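Local coordinates for geranyltranstransferase (IspA) (Helicobacter pylori, PDB 3LLW), which probably acts as a magnesium-dependent prenyltransferase of the FPP/GGPP synthase family, joining isoprenoid diphosphates in terpenoid biosynthesis, at residues Q269-K272 with T273-L276; Q216-G219 with L220-L224; P109-H112 with A113-E117. All coordinates share one frame; numbering follows the deposited sequence.

Contact 1 of 3, residues Q269-K272 with T273-L276; sequences QTLK and TEVL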
loop_
_atom_site.group_PDB
_atom_site.type_symbol
_atom_site.label_atom_id
_atom_site.label_comp_id
_atom_site.label_asym_id
_atom_site.label_seq_id
_atom_site.Cartn_x
_atom_site.Cartn_y
_atom_site.Cartn_z
ATOM N N GLN A 269 9.876 34.280 -0.104
ATOM C CA GLN A 269 10.084 35.198 1.024
ATOM C C GLN A 269 8.802 35.605 1.755
ATOM O O GLN A 269 8.786 35.632 2.983
ATOM C CB GLN A 269 10.865 36.457 0.608
ATOM C CG GLN A 269 12.201 36.238 -0.152
ATOM C CD GLN A 269 13.091 35.124 0.410
ATOM O OE1 GLN A 269 13.334 35.042 1.621
ATOM N NE2 GLN A 269 13.599 34.272 -0.484
ATOM N N THR A 270 7.731 35.910 1.026
ATOM C CA THR A 270 6.477 36.271 1.708
ATOM C C THR A 270 5.797 35.061 2.358
ATOM O O THR A 270 5.203 35.190 3.430
ATOM C CB THR A 270 5.480 37.085 0.822
ATOM O OG1 THR A 270 4.920 36.250 -0.200
ATOM C CG2 THR A 270 6.161 38.298 0.190
ATOM N N LEU A 271 5.898 33.890 1.725
ATOM C CA LEU A 271 5.396 32.646 2.332
ATOM C C LEU A 271 6.166 32.267 3.590
ATOM O O LEU A 271 5.549 31.933 4.616
ATOM C CB LEU A 271 5.433 31.481 1.343
ATOM C CG LEU A 271 4.196 31.190 0.501
ATOM C CD1 LEU A 271 4.519 30.027 -0.397
ATOM C CD2 LEU A 271 2.961 30.892 1.361
ATOM N N LYS A 272 7.501 32.333 3.494
ATOM C CA LYS A 272 8.433 32.144 4.621
ATOM C C LYS A 272 7.935 32.879 5.842
ATOM O O LYS A 272 7.749 32.288 6.907
ATOM C CB LYS A 272 9.785 32.754 4.273
ATOM C CG LYS A 272 10.984 31.839 4.359
ATOM C CD LYS A 272 11.298 31.243 2.994
ATOM C CE LYS A 272 12.801 31.120 2.747
ATOM N NZ LYS A 272 13.434 32.390 2.298
ATOM N N THR A 273 7.719 34.182 5.646
ATOM C CA THR A 273 7.298 35.121 6.672
ATOM C C THR A 273 5.978 34.661 7.250
ATOM O O THR A 273 5.860 34.505 8.456
ATOM C CB THR A 273 7.163 36.563 6.083
ATOM O OG1 THR A 273 8.462 37.062 5.743
ATOM C CG2 THR A 273 6.489 37.517 7.072
ATOM N N GLU A 274 5.021 34.410 6.359
ATOM C CA GLU A 274 3.678 33.975 6.705
ATOM C C GLU A 274 3.682 32.681 7.527
ATOM O O GLU A 274 2.957 32.566 8.522
ATOM C CB GLU A 274 2.898 33.774 5.409
ATOM C CG GLU A 274 1.400 33.805 5.554
ATOM C CD GLU A 274 0.699 33.566 4.237
ATOM O OE1 GLU A 274 1.364 33.623 3.178
ATOM O OE2 GLU A 274 -0.524 33.316 4.260
ATOM N N VAL A 275 4.514 31.732 7.096
ATOM C CA VAL A 275 4.712 30.439 7.761
ATOM C C VAL A 275 5.263 30.665 9.168
ATOM O O VAL A 275 4.637 30.250 10.146
ATOM C CB VAL A 275 5.630 29.481 6.897
ATOM C CG1 VAL A 275 6.221 28.360 7.714
ATOM C CG2 VAL A 275 4.849 28.888 5.735
ATOM N N LEU A 276 6.395 31.370 9.260
ATOM C CA LEU A 276 7.039 31.688 10.546
ATOM C C LEU A 276 6.154 32.499 11.501
ATOM O O LEU A 276 6.174 32.276 12.705
ATOM C CB LEU A 276 8.381 32.391 10.315
ATOM C CG LEU A 276 9.689 31.576 10.329
ATOM C CD1 LEU A 276 9.514 30.062 10.085
ATOM C CD2 LEU A 276 10.720 32.172 9.354
#
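Thr273 grips the carbonyl of Gln269, one helical turn earlier, with two donors: OG1 at 3.1 Å from Gln269 O, and Thr273 N at 3.2 Å from the same oxygen. They arrive from opposite faces of the carbonyl plane. With chi1 at -68°, OG1 stands beside its own backbone N, within bonding distance of that oxygen; threonine thus suits an exposed helix face, its hydroxyl satisfied by the helix itself. Lys272 meets the next turn mainly through its backbone, Lys272 O accepting a nearly straight bond (176°) from Leu276 N at 2.9 Å. Its long chain is bent at chi2, chi3 and chi4, and the aliphatic part suits a partly exposed place beside Leu229 and Phe301. Leu271 is buried. Its carbonyl takes the shortest bond of the set, Val275 N to Leu271 O at 2.7 Å. On the side chain, methyl CD2 of Leu271 is 3.6 Å from Glu274 OE1, while OE2 of the extended glutamate forms a salt bridge with Lys221. Regular i to i+4 bonding, with apolar side chains on one face and polar ones on the other, marks an amphipathic helix, here 261-279 against helices 209-236 and 287-301 in the all-helical polyprenyl synthetase fold.

Contact 2 of 3, residues Q216-G219 with L220-L224; sequences QAFG and LKMGL
Phe218 O accepts the backbone N-H of Met222 at 2.8 Å, the donor lying in the carbonyl plane and the N-H...O angle 158°. The bond sets the two side chains one turn apart on the same buried flank of the helix. Both start alike, with CG anti to the backbone N (chi1 178° for Phe218 and 179° for Met222). Met222 then bends at chi2 and chi3, which swings its methyl back toward the ring: CE rests 3.6 Å from Phe218 CE2 and 4.0 Å from CD2, approaching obliquely. A flexible, unbranched thioether chain suits this place, since it can fold back to these two ring atoms while reaching other neighbours. The segment belongs to helix 209-236, one of the long helices of the terpenoid synthase fold, and it is enclosed on several sides: Met222 also meets Ile193 and Leu197 of helix 178-204 and Phe51 and Leu55 of helix 51-63, while the ring of Phe218 stacks with Trp214. Gly219 and Gly223 are likewise buried, and Gly223 N bonds to Gly219 O at 2.8 Å; with no side chains, they add no bulk to this enclosed surface. Lys221 N bonds to Ala217 O at 3.1 Å. Leu220 N reaches Gln216 O only weakly, at 3.3 Å, and the leucine's apolar branches turn to Glu186 and Ser194 of helix 178-204.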
loop_
_atom_site.group_PDB
_atom_site.type_symbol
_atom_site.label_atom_id
_atom_site.label_comp_id
_atom_site.label_asym_id
_atom_site.label_seq_id
_atom_site.Cartn_x
_atom_site.Cartn_y
_atom_site.Cartn_z
ATOM N N GLN A 216 -2.373 20.372 10.486
ATOM C CA GLN A 216 -2.849 20.023 9.162
ATOM C C GLN A 216 -2.649 21.169 8.186
ATOM O O GLN A 216 -1.984 20.997 7.164
ATOM C CB GLN A 216 -4.311 19.585 9.210
ATOM C CG GLN A 216 -4.822 18.977 7.912
ATOM C CD GLN A 216 -5.917 17.949 8.129
ATOM O OE1 GLN A 216 -5.885 16.873 7.536
ATOM N NE2 GLN A 216 -6.890 18.270 8.986
ATOM N N ALA A 217 -3.178 22.338 8.532
ATOM C CA ALA A 217 -3.054 23.530 7.705
ATOM C C ALA A 217 -1.616 24.037 7.602
ATOM O O ALA A 217 -1.193 24.496 6.531
ATOM C CB ALA A 217 -3.960 24.620 8.221
ATOM N N PHE A 218 -0.873 23.947 8.704
ATOM C CA PHE A 218 0.493 24.442 8.751
ATOM C C PHE A 218 1.372 23.690 7.761
ATOM O O PHE A 218 2.119 24.310 6.991
ATOM C CB PHE A 218 1.070 24.321 10.158
ATOM C CG PHE A 218 2.496 24.782 10.271
ATOM C CD1 PHE A 218 2.823 26.126 10.091
ATOM C CD2 PHE A 218 3.511 23.878 10.568
ATOM C CE1 PHE A 218 4.149 26.560 10.196
ATOM C CE2 PHE A 218 4.832 24.303 10.681
ATOM C CZ PHE A 218 5.150 25.650 10.498
ATOM N N GLY A 219 1.243 22.361 7.780
ATOM C CA GLY A 219 1.985 21.472 6.897
ATOM C C GLY A 219 1.714 21.686 5.433
ATOM O O GLY A 219 2.635 21.640 4.616
ATOM N N LEU A 220 0.450 21.930 5.102
ATOM C CA LEU A 220 0.064 22.274 3.739
ATOM C C LEU A 220 0.765 23.546 3.268
ATOM O O LEU A 220 1.282 23.602 2.140
ATOM C CB LEU A 220 -1.453 22.442 3.643
ATOM C CG LEU A 220 -2.343 21.428 2.916
ATOM C CD1 LEU A 220 -1.849 19.988 3.000
ATOM C CD2 LEU A 220 -3.786 21.535 3.424
ATOM N N LYS A 221 0.790 24.552 4.146
ATOM C CA LYS A 221 1.392 25.847 3.843
ATOM C C LYS A 221 2.902 25.737 3.742
ATOM O O LYS A 221 3.521 26.293 2.838
ATOM C CB LYS A 221 1.010 26.869 4.907
ATOM C CG LYS A 221 0.932 28.286 4.395
ATOM C CD LYS A 221 0.580 29.256 5.518
ATOM C CE LYS A 221 -0.562 30.171 5.108
ATOM N NZ LYS A 221 -0.483 30.584 3.663
ATOM N N MET A 222 3.487 24.990 4.661
ATOM C CA MET A 222 4.923 24.794 4.678
ATOM C C MET A 222 5.418 23.912 3.515
ATOM O O MET A 222 6.521 24.115 3.005
ATOM C CB MET A 222 5.331 24.200 6.013
ATOM C CG MET A 222 6.797 23.935 6.128
ATOM S SD MET A 222 6.996 22.201 6.508
ATOM C CE MET A 222 6.220 22.193 8.127
ATOM N N GLY A 223 4.595 22.945 3.108
ATOM C CA GLY A 223 4.907 22.068 1.995
ATOM C C GLY A 223 4.918 22.808 0.678
ATOM O O GLY A 223 5.734 22.515 -0.198
ATOM N N LEU A 224 4.001 23.764 0.540
ATOM C CA LEU A 224 4.010 24.681 -0.594
ATOM C C LEU A 224 5.300 25.490 -0.587
ATOM O O LEU A 224 6.014 25.555 -1.599
ATOM C CB LEU A 224 2.800 25.615 -0.557
ATOM C CG LEU A 224 2.672 26.656 -1.678
ATOM C CD1 LEU A 224 2.587 25.994 -3.063
ATOM C CD2 LEU A 224 1.465 27.567 -1.432
#

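Contact 3 of 3, residues P109-H112 with A113-E117; sequences PTLH and AKYDE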
loop_
_atom_site.group_PDB
_atom_site.type_symbol
_atom_site.label_atom_id
_atom_site.label_comp_id
_atom_site.label_asym_id
_atom_site.label_seq_id
_atom_site.Cartn_x
_atom_site.Cartn_y
_atom_site.Cartn_z
ATOM N N PRO A 109 23.107 4.588 -8.851
ATOM C CA PRO A 109 22.189 4.013 -9.852
ATOM C C PRO A 109 20.781 3.789 -9.293
ATOM O O PRO A 109 20.624 3.374 -8.139
ATOM C CB PRO A 109 22.832 2.663 -10.210
ATOM C CG PRO A 109 24.257 2.760 -9.755
ATOM C CD PRO A 109 24.254 3.700 -8.575
ATOM N N THR A 110 19.775 4.094 -10.106
ATOM C CA THR A 110 18.397 3.746 -9.785
ATOM C C THR A 110 18.155 2.260 -10.081
ATOM O O THR A 110 18.949 1.624 -10.794
ATOM C CB THR A 110 17.406 4.608 -10.570
ATOM O OG1 THR A 110 17.737 4.546 -11.955
ATOM C CG2 THR A 110 17.465 6.058 -10.098
ATOM N N LEU A 111 17.060 1.716 -9.546
ATOM C CA LEU A 111 16.783 0.285 -9.663
ATOM C C LEU A 111 16.662 -0.285 -11.083
ATOM O O LEU A 111 17.084 -1.417 -11.327
ATOM C CB LEU A 111 15.568 -0.105 -8.825
ATOM C CG LEU A 111 15.707 0.074 -7.317
ATOM C CD1 LEU A 111 14.349 -0.059 -6.631
ATOM C CD2 LEU A 111 16.684 -0.940 -6.750
ATOM N N HIS A 112 16.105 0.475 -12.020
ATOM C CA HIS A 112 15.980 -0.048 -13.383
ATOM C C HIS A 112 17.289 0.015 -14.158
ATOM O O HIS A 112 17.494 -0.744 -15.112
ATOM C CB HIS A 112 14.874 0.660 -14.158
ATOM C CG HIS A 112 15.061 2.134 -14.248
ATOM N ND1 HIS A 112 14.701 2.984 -13.222
ATOM C CD2 HIS A 112 15.588 2.913 -15.226
ATOM C CE1 HIS A 112 14.994 4.226 -13.564
ATOM N NE2 HIS A 112 15.530 4.210 -14.777
ATOM N N ALA A 113 18.165 0.930 -13.754
ATOM C CA ALA A 113 19.487 1.015 -14.347
ATOM C C ALA A 113 20.358 -0.116 -13.812
ATOM O O ALA A 113 21.008 -0.828 -14.591
ATOM C CB ALA A 113 20.125 2.374 -14.067
ATOM N N LYS A 114 20.347 -0.288 -12.492
ATOM C CA LYS A 114 21.183 -1.283 -11.829
ATOM C C LYS A 114 20.701 -2.707 -12.074
ATOM O O LYS A 114 21.508 -3.623 -12.262
ATOM C CB LYS A 114 21.277 -1.002 -10.331
ATOM C CG LYS A 114 22.314 -1.871 -9.623
ATOM C CD LYS A 114 22.505 -1.470 -8.170
ATOM C CE LYS A 114 23.460 -2.432 -7.471
ATOM N NZ LYS A 114 23.990 -1.881 -6.202
ATOM N N TYR A 115 19.387 -2.890 -12.093
ATOM C CA TYR A 115 18.820 -4.227 -12.260
ATOM C C TYR A 115 18.017 -4.316 -13.550
ATOM O O TYR A 115 18.581 -4.586 -14.612
ATOM C CB TYR A 115 17.978 -4.604 -11.041
ATOM C CG TYR A 115 18.727 -4.544 -9.728
ATOM C CD1 TYR A 115 19.711 -5.494 -9.413
ATOM C CD2 TYR A 115 18.446 -3.550 -8.792
ATOM C CE1 TYR A 115 20.397 -5.449 -8.196
ATOM C CE2 TYR A 115 19.125 -3.487 -7.583
ATOM C CZ TYR A 115 20.088 -4.444 -7.283
ATOM O OH TYR A 115 20.751 -4.375 -6.078
ATOM N N ASP A 116 16.709 -4.081 -13.455
ATOM C CA ASP A 116 15.824 -3.996 -14.617
ATOM C C ASP A 116 14.551 -3.268 -14.213
ATOM O O ASP A 116 14.331 -3.025 -13.025
ATOM C CB ASP A 116 15.506 -5.389 -15.187
ATOM C CG ASP A 116 15.090 -6.383 -14.110
ATOM O OD1 ASP A 116 15.891 -7.298 -13.806
ATOM O OD2 ASP A 116 13.968 -6.246 -13.566
ATOM N N GLU A 117 13.724 -2.937 -15.204
ATOM C CA GLU A 117 12.504 -2.141 -15.022
ATOM C C GLU A 117 11.500 -2.810 -14.088
ATOM O O GLU A 117 10.953 -2.170 -13.204
ATOM C CB GLU A 117 11.851 -1.909 -16.377
ATOM C CG GLU A 117 11.171 -0.573 -16.543
ATOM C CD GLU A 117 10.894 -0.241 -18.004
ATOM O OE1 GLU A 117 10.139 0.723 -18.257
ATOM O OE2 GLU A 117 11.430 -0.938 -18.900
#
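The short helix 111-114 links the small two-stranded hairpin 104-105/108-109 to the long helix 117-137, and Thr110 O begins its bonding. Lys114 N donates to that oxygen at 2.9 Å and 167°, nearly along the C=O axis, while the bond from Ala113 N, at 3.1 Å, is weak and bent. Just before Thr110, which occupies the N-cap position, Pro109 lays CB 4.0 Å from Lys114 CB; its rigid ring suits the end of a strand. Leu111 and Tyr115 form the apolar pair of the turn: methyl CD2 of Leu111 meets the edge of the tyrosine ring in its plane, 3.6 Å from CE2. Tyr115 N also donates to Leu111 O at 2.8 Å, from above the carbonyl plane. The far ends of Lys114 and Tyr115 both reach Glu42 of helix 36-45, the lysine by a salt bridge, the tyrosine by its hydroxyl. This element lies near the aspartate-rich region of the family, whose Asp94 and Asp100 bind magnesium in this protein, although none is bound to this chain here; the side chain of His112 is about 8 Å from that of Asp100. CG of His112 sits in the crowded position between backbone N and carbonyl carbon (chi1 58°), which brings it to 3.4 Å from Ala113 N. The chain leaves helical shape at Tyr115, and His112 CA makes a C-H...O contact with Asp116 O at 3.4 Å (159° at H). Asp116, a favoured N-cap residue, then caps the start of helix 117-137 and bonds to the hydroxyl of Thr119.

How the contacts relate
Following the chain from the N terminus, contact 3 (109-117) comes first, then contact 2 (216-224) and contact 1 (269-276). Each joins adjoining segments, so each closes only a turn of helix or a helix end; none nests in or crosses another. Contacts 1 and 2 lie on neighbouring helices, 261-279 and 209-236, with centres 12 Å apart, and they touch: Val275 CG1 packs on Phe218 CE1 at 3.7 Å, and Leu271 packs against Leu224. Contact 3 is remote, its centre 40 Å from that of contact 1 and 34 Å from that of contact 2, across the chain's centre near the magnesium-binding aspartates.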